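DUF4875 domain-containing protein (Desulfovibrio piger, PDB 4LG3) is of unknown function, an uncharacterized member of the DUF4875 family that is grouped with CamS-like proteins. Local coordinates at residues Q126-R138 against E149-I162. Numbering follows the deposited sequence.
Sequences QELKIQCLWGEMR and ERRLKAAIAKKLKI. With EDO (1,2-ethanediol), chain H.
One methyl of L152, CD2, sits over the face of the W134 indole, 3.7 Å from the centroid of the six-membered ring, a CH-pi contact only 14° off the ring normal. The other, CD1, reaches M137 CB, so the forked leucine serves both neighbours. With CG anti to the backbone N (chi1 -167°), W134 swings its ring over helix 149-160, a knob in the hole formed by E149, L152, K153 and I156; the aliphatic CG atoms of E149 and K153 lie at its edge, near the ring plane. The indole's polar NE1 gives a nearly straight hydrogen bond to O1 of a 1,2-ethanediol, probably from the crystallisation liquor; the same O1 accepts a longer bond from R138 NE (3.3 Å). I156 answers as a knob among I130, L133, W134 and M137: its branched chain sends CG2 to L133 CD1 at 3.8 Å and CG1 to the selenium of selenomethionine M137 at 4.0 Å. Beside it L133 and L160 meet tip to tip, CD1 against CG. Around this buried core the exposed side is looser. K129 CG stays 4.1 Å from L160 CD2, and Q126 touches 149-162 merely through NE2 against I162 CG2. K159, exposed too, packs its aliphatic CD and CE on M137 CE, and its NZ comes 3.8 Å from L133 CD2. No hydrogen bond joins the segments; apolar side chains hold the two helices, whose N-to-C directions make 126°, in a helix–β-hairpin–helix unit connected through the hairpin 142-143/146-147.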
ATOM      1  N   GLN A 126       2.024 -16.812  -0.863  1.00 54.43           N
ATOM      2  CA  GLN A 126       0.772 -17.419  -1.324  1.00 54.88           C
ATOM      3  C   GLN A 126      -0.357 -16.386  -1.399  1.00 55.64           C
ATOM      4  O   GLN A 126      -1.098 -16.366  -2.380  1.00 54.16           O
ATOM      5  CB  GLN A 126       0.367 -18.584  -0.438  1.00 57.91           C
ATOM      6  CG  GLN A 126      -0.569 -19.529  -1.156  1.00 65.57           C
ATOM      7  CD  GLN A 126      -1.231 -20.479  -0.224  1.00 81.89           C
ATOM      8  OE1 GLN A 126      -1.991 -20.085   0.665  1.00 79.83           O
ATOM      9  NE2 GLN A 126      -1.004 -21.752  -0.452  1.00 78.65           N
ATOM     10  N   GLU A 127      -0.458 -15.514  -0.379  1.00 51.04           N
ATOM     11  CA  GLU A 127      -1.457 -14.436  -0.330  1.00 47.63           C
ATOM     12  C   GLU A 127      -1.244 -13.455  -1.493  1.00 48.39           C
ATOM     13  O   GLU A 127      -2.207 -13.034  -2.134  1.00 48.49           O
ATOM     14  CB  GLU A 127      -1.406 -13.713   1.015  1.00 46.97           C
ATOM     15  CG  GLU A 127      -2.136 -14.454   2.131  1.00 46.72           C
ATOM     16  CD  GLU A 127      -1.866 -13.967   3.546  1.00 49.06           C
ATOM     17  OE1 GLU A 127      -0.826 -13.311   3.783  1.00 53.01           O
ATOM     18  OE2 GLU A 127      -2.667 -14.309   4.440  1.00 55.07           O
ATOM     19  N   LEU A 128       0.013 -13.153  -1.792  1.00 42.86           N
ATOM     20  CA  LEU A 128       0.419 -12.256  -2.871  1.00 41.23           C
ATOM     21  C   LEU A 128       0.140 -12.859  -4.244  1.00 46.23           C
ATOM     22  O   LEU A 128      -0.296 -12.142  -5.146  1.00 46.01           O
ATOM     23  CB  LEU A 128       1.907 -11.897  -2.724  1.00 40.83           C
ATOM     24  CG  LEU A 128       2.274 -10.958  -1.558  1.00 42.97           C
ATOM     25  CD1 LEU A 128       3.763 -10.936  -1.353  1.00 43.20           C
ATOM     26  CD2 LEU A 128       1.740  -9.562  -1.773  1.00 41.03           C
ATOM     27  N   LYS A 129       0.341 -14.175  -4.389  1.00 45.67           N
ATOM     28  CA  LYS A 129       0.052 -14.918  -5.613  1.00 47.16           C
ATOM     29  C   LYS A 129      -1.462 -14.933  -5.851  1.00 52.87           C
ATOM     30  O   LYS A 129      -1.885 -14.753  -6.994  1.00 54.66           O
ATOM     31  CB  LYS A 129       0.624 -16.361  -5.535  1.00 51.77           C
ATOM     32  CG  LYS A 129       0.424 -17.223  -6.793  1.00 70.33           C
ATOM     33  CD  LYS A 129       1.470 -16.945  -7.882  1.00 88.78           C
ATOM     34  CE  LYS A 129       0.889 -16.981  -9.282  1.00104.10           C
ATOM     35  NZ  LYS A 129       1.746 -16.249 -10.258  1.00112.77           N
ATOM     36  N   ILE A 130      -2.272 -15.117  -4.786  1.00 49.00           N
ATOM     37  CA  ILE A 130      -3.738 -15.161  -4.897  1.00 50.57           C
ATOM     38  C   ILE A 130      -4.230 -13.802  -5.433  1.00 55.32           C
ATOM     39  O   ILE A 130      -5.078 -13.776  -6.344  1.00 55.84           O
ATOM     40  CB  ILE A 130      -4.426 -15.568  -3.549  1.00 53.99           C
ATOM     41  CG1 ILE A 130      -4.147 -17.036  -3.196  1.00 55.23           C
ATOM     42  CG2 ILE A 130      -5.939 -15.324  -3.583  1.00 55.84           C
ATOM     43  CD1 ILE A 130      -4.541 -17.442  -1.764  1.00 56.78           C
ATOM     44  N   GLN A 131      -3.660 -12.686  -4.892  1.00 50.30           N
ATOM     45  CA  GLN A 131      -3.946 -11.285  -5.282  1.00 48.29           C
ATOM     46  C   GLN A 131      -3.632 -11.032  -6.740  1.00 53.09           C
ATOM     47  O   GLN A 131      -4.409 -10.384  -7.435  1.00 52.36           O
ATOM     48  CB  GLN A 131      -3.121 -10.302  -4.446  1.00 46.38           C
ATOM     49  CG  GLN A 131      -3.609 -10.164  -3.029  1.00 41.87           C
ATOM     50  CD  GLN A 131      -2.991  -8.967  -2.390  1.00 47.11           C
ATOM     51  OE1 GLN A 131      -1.851  -8.589  -2.681  1.00 40.12           O
ATOM     52  NE2 GLN A 131      -3.732  -8.348  -1.504  1.00 40.00           N
ATOM     53  N   CYS A 132      -2.492 -11.557  -7.188  1.00 52.08           N
ATOM     54  CA  CYS A 132      -2.028 -11.460  -8.565  1.00 54.15           C
ATOM     55  C   CYS A 132      -2.995 -12.214  -9.513  1.00 56.88           C
ATOM     56  O   CYS A 132      -3.395 -11.649 -10.541  1.00 56.27           O
ATOM     57  CB  CYS A 132      -0.600 -11.982  -8.683  1.00 56.41           C
ATOM     58  SG  CYS A 132       0.092 -11.853 -10.352  1.00 62.12           S
ATOM     59  N   LEU A 133      -3.408 -13.451  -9.139  1.00 52.37           N
ATOM     60  CA  LEU A 133      -4.361 -14.237  -9.918  1.00 54.16           C
ATOM     61  C   LEU A 133      -5.717 -13.552  -9.945  1.00 58.54           C
ATOM     62  O   LEU A 133      -6.284 -13.418 -11.018  1.00 58.15           O
ATOM     63  CB  LEU A 133      -4.488 -15.664  -9.397  1.00 56.31           C
ATOM     64  CG  LEU A 133      -3.247 -16.558  -9.492  1.00 62.30           C
ATOM     65  CD1 LEU A 133      -3.550 -17.953  -8.993  1.00 64.61           C
ATOM     66  CD2 LEU A 133      -2.704 -16.616 -10.903  1.00 64.21           C
ATOM     67  N   TRP A 134      -6.187 -13.036  -8.785  1.00 56.22           N
ATOM     68  CA  TRP A 134      -7.428 -12.260  -8.642  1.00 55.51           C
ATOM     69  C   TRP A 134      -7.460 -11.138  -9.679  1.00 58.66           C
ATOM     70  O   TRP A 134      -8.395 -11.077 -10.469  1.00 59.13           O
ATOM     71  CB  TRP A 134      -7.544 -11.665  -7.220  1.00 52.57           C
ATOM     72  CG  TRP A 134      -8.910 -11.127  -6.901  1.00 53.79           C
ATOM     73  CD1 TRP A 134      -9.425  -9.916  -7.270  1.00 55.70           C
ATOM     74  CD2 TRP A 134      -9.961 -11.815  -6.203  1.00 55.13           C
ATOM     75  NE1 TRP A 134     -10.726  -9.799  -6.835  1.00 55.68           N
ATOM     76  CE2 TRP A 134     -11.083 -10.951  -6.178  1.00 58.92           C
ATOM     77  CE3 TRP A 134     -10.054 -13.070  -5.564  1.00 57.89           C
ATOM     78  CZ2 TRP A 134     -12.279 -11.291  -5.517  1.00 59.65           C
ATOM     79  CZ3 TRP A 134     -11.241 -13.414  -4.929  1.00 60.95           C
ATOM     80  CH2 TRP A 134     -12.339 -12.535  -4.910  1.00 61.50           C
ATOM     81  N   GLY A 135      -6.412 -10.310  -9.693  1.00 54.05           N
ATOM     82  CA  GLY A 135      -6.266  -9.193 -10.621  1.00 53.69           C
ATOM     83  C   GLY A 135      -6.249  -9.560 -12.094  1.00 60.82           C
ATOM     84  O   GLY A 135      -6.826  -8.845 -12.915  1.00 61.80           O
ATOM     85  N   GLU A 136      -5.604 -10.677 -12.439  1.00 58.66           N
ATOM     86  CA  GLU A 136      -5.459 -11.164 -13.808  1.00 60.57           C
ATOM     87  C   GLU A 136      -6.706 -11.809 -14.369  1.00 64.87           C
ATOM     88  O   GLU A 136      -6.955 -11.727 -15.577  1.00 65.78           O
ATOM     89  CB  GLU A 136      -4.335 -12.206 -13.871  1.00 63.47           C
ATOM     90  CG  GLU A 136      -2.942 -11.597 -13.935  1.00 80.70           C
ATOM     91  CD  GLU A 136      -1.774 -12.562 -14.052  1.00111.78           C
ATOM     92  OE1 GLU A 136      -2.004 -13.792 -14.137  1.00101.30           O
ATOM     93  OE2 GLU A 136      -0.617 -12.080 -14.055  1.00111.96           O
HETATM   94  N   MSE A 137      -7.463 -12.491 -13.504  1.00 60.83           N
HETATM   95  CA  MSE A 137      -8.591 -13.339 -13.881  1.00 61.75           C
HETATM   96  C   MSE A 137      -9.980 -12.723 -13.723  1.00 64.44           C
HETATM   97  O   MSE A 137     -10.890 -13.149 -14.449  1.00 65.69           O
HETATM   98  CB  MSE A 137      -8.542 -14.639 -13.048  1.00 64.28           C
HETATM   99  CG  MSE A 137      -7.345 -15.524 -13.361  1.00 71.22           C
HETATM  100 SE   MSE A 137      -7.221 -17.117 -12.240  0.75 80.53          SE
HETATM  101  CE  MSE A 137      -5.547 -17.708 -12.861  1.00 78.11           C
ATOM    102  N   ARG A 138     -10.156 -11.765 -12.780  1.00 58.27           N
ATOM    103  CA  ARG A 138     -11.453 -11.176 -12.415  1.00 57.76           C
ATOM    104  C   ARG A 138     -12.272 -10.646 -13.603  1.00 63.55           C
ATOM    105  O   ARG A 138     -13.499 -10.797 -13.589  1.00 63.82           O
ATOM    106  CB  ARG A 138     -11.320 -10.102 -11.340  1.00 53.19           C
ATOM    107  CG  ARG A 138     -10.460  -8.911 -11.726  1.00 54.22           C
ATOM    108  CD  ARG A 138     -10.319  -7.930 -10.591  1.00 46.94           C
ATOM    109  NE  ARG A 138     -11.579  -7.300 -10.151  1.00 55.96           N
ATOM    110  CZ  ARG A 138     -12.232  -6.347 -10.817  1.00 64.36           C
ATOM    111  NH1 ARG A 138     -11.799  -5.938 -12.005  1.00 57.52           N
ATOM    112  NH2 ARG A 138     -13.333  -5.811 -10.310  1.00 43.03           N
ATOM    113  N   GLU A 149     -17.618 -13.807  -7.198  1.00 63.86           N
ATOM    114  CA  GLU A 149     -16.608 -14.215  -6.223  1.00 62.50           C
ATOM    115  C   GLU A 149     -16.525 -15.733  -6.061  1.00 71.73           C
ATOM    116  O   GLU A 149     -15.416 -16.270  -6.023  1.00 70.14           O
ATOM    117  CB  GLU A 149     -16.858 -13.551  -4.866  1.00 62.26           C
ATOM    118  CG  GLU A 149     -16.357 -12.116  -4.819  1.00 62.68           C
ATOM    119  CD  GLU A 149     -16.681 -11.400  -3.529  1.00 71.37           C
ATOM    120  OE1 GLU A 149     -15.963 -11.618  -2.529  1.00 76.53           O
ATOM    121  OE2 GLU A 149     -17.672 -10.637  -3.509  1.00 74.57           O
ATOM    122  N   ARG A 150     -17.697 -16.414  -6.000  1.00 72.74           N
ATOM    123  CA  ARG A 150     -17.838 -17.865  -5.844  1.00 76.27           C
ATOM    124  C   ARG A 150     -17.021 -18.616  -6.908  1.00 81.83           C
ATOM    125  O   ARG A 150     -16.186 -19.456  -6.559  1.00 82.79           O
ATOM    126  CB  ARG A 150     -19.329 -18.264  -5.934  1.00 80.14           C
ATOM    127  CG  ARG A 150     -19.631 -19.666  -5.427  1.00 91.92           C
ATOM    128  CD  ARG A 150     -20.923 -20.180  -6.030  1.00107.23           C
ATOM    129  NE  ARG A 150     -20.793 -20.499  -7.455  1.00118.30           N
ATOM    130  CZ  ARG A 150     -21.344 -21.564  -8.034  1.00137.80           C
ATOM    131  NH1 ARG A 150     -22.066 -22.419  -7.319  1.00125.78           N
ATOM    132  NH2 ARG A 150     -21.183 -21.779  -9.333  1.00128.37           N
ATOM    133  N   ARG A 151     -17.252 -18.284  -8.195  1.00 77.75           N
ATOM    134  CA  ARG A 151     -16.586 -18.885  -9.346  1.00 78.03           C
ATOM    135  C   ARG A 151     -15.114 -18.460  -9.448  1.00 77.10           C
ATOM    136  O   ARG A 151     -14.291 -19.292  -9.839  1.00 78.01           O
ATOM    137  CB  ARG A 151     -17.346 -18.571 -10.647  1.00 80.61           C
ATOM    138  CG  ARG A 151     -18.381 -19.647 -10.981  1.00 92.00           C
ATOM    139  CD  ARG A 151     -19.212 -19.354 -12.211  1.00106.24           C
ATOM    140  NE  ARG A 151     -20.348 -20.276 -12.313  1.00126.24           N
ATOM    141  CZ  ARG A 151     -21.613 -19.958 -12.038  1.00143.35           C
ATOM    142  NH1 ARG A 151     -21.927 -18.725 -11.651  1.00128.52           N
ATOM    143  NH2 ARG A 151     -22.574 -20.867 -12.153  1.00131.93           N
ATOM    144  N   LEU A 152     -14.772 -17.193  -9.102  1.00 68.20           N
ATOM    145  CA  LEU A 152     -13.379 -16.732  -9.140  1.00 64.88           C
ATOM    146  C   LEU A 152     -12.559 -17.426  -8.047  1.00 70.26           C
ATOM    147  O   LEU A 152     -11.456 -17.891  -8.344  1.00 70.37           O
ATOM    148  CB  LEU A 152     -13.255 -15.201  -9.024  1.00 61.33           C
ATOM    149  CG  LEU A 152     -11.832 -14.595  -9.102  1.00 61.41           C
ATOM    150  CD1 LEU A 152     -11.063 -15.066 -10.339  1.00 61.34           C
ATOM    151  CD2 LEU A 152     -11.883 -13.095  -9.062  1.00 58.50           C
ATOM    152  N   LYS A 153     -13.107 -17.514  -6.806  1.00 67.34           N
ATOM    153  CA  LYS A 153     -12.482 -18.201  -5.670  1.00 67.76           C
ATOM    154  C   LYS A 153     -12.193 -19.681  -6.021  1.00 74.84           C
ATOM    155  O   LYS A 153     -11.105 -20.174  -5.718  1.00 74.67           O
ATOM    156  CB  LYS A 153     -13.369 -18.130  -4.402  1.00 70.85           C
ATOM    157  CG  LYS A 153     -13.305 -16.820  -3.624  1.00 76.57           C
ATOM    158  CD  LYS A 153     -14.128 -16.892  -2.322  1.00 82.71           C
ATOM    159  CE  LYS A 153     -14.292 -15.533  -1.661  1.00 89.09           C
ATOM    160  NZ  LYS A 153     -14.000 -15.561  -0.198  1.00 88.87           N
ATOM    161  N   ALA A 154     -13.155 -20.366  -6.681  1.00 73.40           N
ATOM    162  CA  ALA A 154     -13.043 -21.774  -7.080  1.00 76.23           C
ATOM    163  C   ALA A 154     -11.960 -22.014  -8.152  1.00 80.65           C
ATOM    164  O   ALA A 154     -11.223 -22.997  -8.052  1.00 80.90           O
ATOM    165  CB  ALA A 154     -14.378 -22.282  -7.584  1.00 79.81           C
ATOM    166  N   ALA A 155     -11.870 -21.129  -9.171  1.00 76.14           N
ATOM    167  CA  ALA A 155     -10.894 -21.239 -10.254  1.00 75.78           C
ATOM    168  C   ALA A 155      -9.466 -21.023  -9.741  1.00 77.91           C
ATOM    169  O   ALA A 155      -8.551 -21.686 -10.235  1.00 78.96           O
ATOM    170  CB  ALA A 155     -11.218 -20.242 -11.353  1.00 75.81           C
ATOM    171  N   ILE A 156      -9.274 -20.105  -8.749  1.00 71.06           N
ATOM    172  CA  ILE A 156      -7.952 -19.839  -8.158  1.00 68.12           C
ATOM    173  C   ILE A 156      -7.586 -21.058  -7.313  1.00 72.07           C
ATOM    174  O   ILE A 156      -6.485 -21.584  -7.445  1.00 70.95           O
ATOM    175  CB  ILE A 156      -7.867 -18.478  -7.377  1.00 67.70           C
ATOM    176  CG1 ILE A 156      -8.108 -17.275  -8.323  1.00 65.20           C
ATOM    177  CG2 ILE A 156      -6.509 -18.312  -6.659  1.00 66.62           C
ATOM    178  CD1 ILE A 156      -8.534 -15.998  -7.642  1.00 57.13           C
ATOM    179  N   ALA A 157      -8.550 -21.552  -6.521  1.00 71.21           N
ATOM    180  CA  ALA A 157      -8.413 -22.736  -5.671  1.00 73.05           C
ATOM    181  C   ALA A 157      -7.986 -23.949  -6.488  1.00 81.85           C
ATOM    182  O   ALA A 157      -7.039 -24.624  -6.100  1.00 83.07           O
ATOM    183  CB  ALA A 157      -9.723 -23.023  -4.958  1.00 74.84           C
ATOM    184  N   LYS A 158      -8.640 -24.185  -7.646  1.00 80.50           N
ATOM    185  CA  LYS A 158      -8.358 -25.300  -8.553  1.00 83.54           C
ATOM    186  C   LYS A 158      -6.965 -25.185  -9.166  1.00 88.59           C
ATOM    187  O   LYS A 158      -6.300 -26.197  -9.367  1.00 91.15           O
ATOM    188  CB  LYS A 158      -9.410 -25.372  -9.673  1.00 87.57           C
ATOM    189  CG  LYS A 158      -9.484 -26.747 -10.336  1.00102.31           C
ATOM    190  CD  LYS A 158     -10.731 -26.915 -11.170  1.00111.75           C
ATOM    191  CE  LYS A 158     -11.142 -28.367 -11.260  1.00125.27           C
ATOM    192  NZ  LYS A 158     -12.525 -28.538 -11.788  1.00131.47           N
ATOM    193  N   LYS A 159      -6.531 -23.959  -9.457  1.00 82.87           N
ATOM    194  CA  LYS A 159      -5.231 -23.682 -10.051  1.00 82.23           C
ATOM    195  C   LYS A 159      -4.086 -23.891  -9.036  1.00 87.32           C
ATOM    196  O   LYS A 159      -3.059 -24.476  -9.376  1.00 89.28           O
ATOM    197  CB  LYS A 159      -5.209 -22.238 -10.593  1.00 81.16           C
ATOM    198  CG  LYS A 159      -4.289 -22.049 -11.788  1.00 87.39           C
ATOM    199  CD  LYS A 159      -3.662 -20.666 -11.830  1.00 84.11           C
ATOM    200  CE  LYS A 159      -2.956 -20.437 -13.146  1.00 92.93           C
ATOM    201  NZ  LYS A 159      -1.703 -19.651 -12.978  1.00100.47           N
ATOM    202  N   LEU A 160      -4.262 -23.405  -7.804  1.00 81.96           N
ATOM    203  CA  LEU A 160      -3.239 -23.474  -6.761  1.00 80.36           C
ATOM    204  C   LEU A 160      -3.363 -24.722  -5.896  1.00 86.46           C
ATOM    205  O   LEU A 160      -2.502 -24.960  -5.045  1.00 86.40           O
ATOM    206  CB  LEU A 160      -3.292 -22.215  -5.870  1.00 76.81           C
ATOM    207  CG  LEU A 160      -3.029 -20.880  -6.549  1.00 77.67           C
ATOM    208  CD1 LEU A 160      -3.255 -19.743  -5.592  1.00 74.59           C
ATOM    209  CD2 LEU A 160      -1.626 -20.813  -7.131  1.00 78.42           C
ATOM    210  N   LYS A 161      -4.421 -25.518  -6.119  1.00 84.85           N
ATOM    211  CA  LYS A 161      -4.703 -26.769  -5.412  1.00 87.76           C
ATOM    212  C   LYS A 161      -4.768 -26.507  -3.881  1.00 89.41           C
ATOM    213  O   LYS A 161      -4.162 -27.217  -3.071  1.00 90.40           O
ATOM    214  CB  LYS A 161      -3.686 -27.874  -5.803  1.00 93.65           C
ATOM    215  CG  LYS A 161      -3.637 -28.126  -7.315  1.00111.07           C
ATOM    216  CD  LYS A 161      -2.441 -28.949  -7.761  1.00122.36           C
ATOM    217  CE  LYS A 161      -2.411 -29.132  -9.262  1.00131.68           C
ATOM    218  NZ  LYS A 161      -1.943 -27.908  -9.975  1.00136.82           N
ATOM    219  N   ILE A 162      -5.521 -25.458  -3.512  1.00 83.29           N
ATOM    220  CA  ILE A 162      -5.760 -25.002  -2.134  1.00 81.77           C
ATOM    221  C   ILE A 162      -7.289 -24.849  -1.901  1.00 87.78           C
ATOM    222  O   ILE A 162      -8.018 -24.755  -2.892  1.00 88.15           O
ATOM    223  CB  ILE A 162      -4.994 -23.669  -1.829  1.00 80.56           C
ATOM    224  CG1 ILE A 162      -5.448 -22.506  -2.737  1.00 78.10           C
ATOM    225  CG2 ILE A 162      -3.468 -23.861  -1.850  1.00 80.60           C
ATOM    226  CD1 ILE A 162      -5.248 -21.116  -2.134  1.00 76.75           C
TER
HETATM  227  C1  EDO H 305     -14.078  -7.819  -6.498  1.00 53.07           C
HETATM  228  O1  EDO H 305     -12.787  -7.677  -7.134  1.00 48.12           O
HETATM  229  C2  EDO H 305     -13.987  -8.091  -4.931  1.00 58.83           C
HETATM  230  O2  EDO H 305     -12.774  -7.556  -4.316  1.00 57.80           O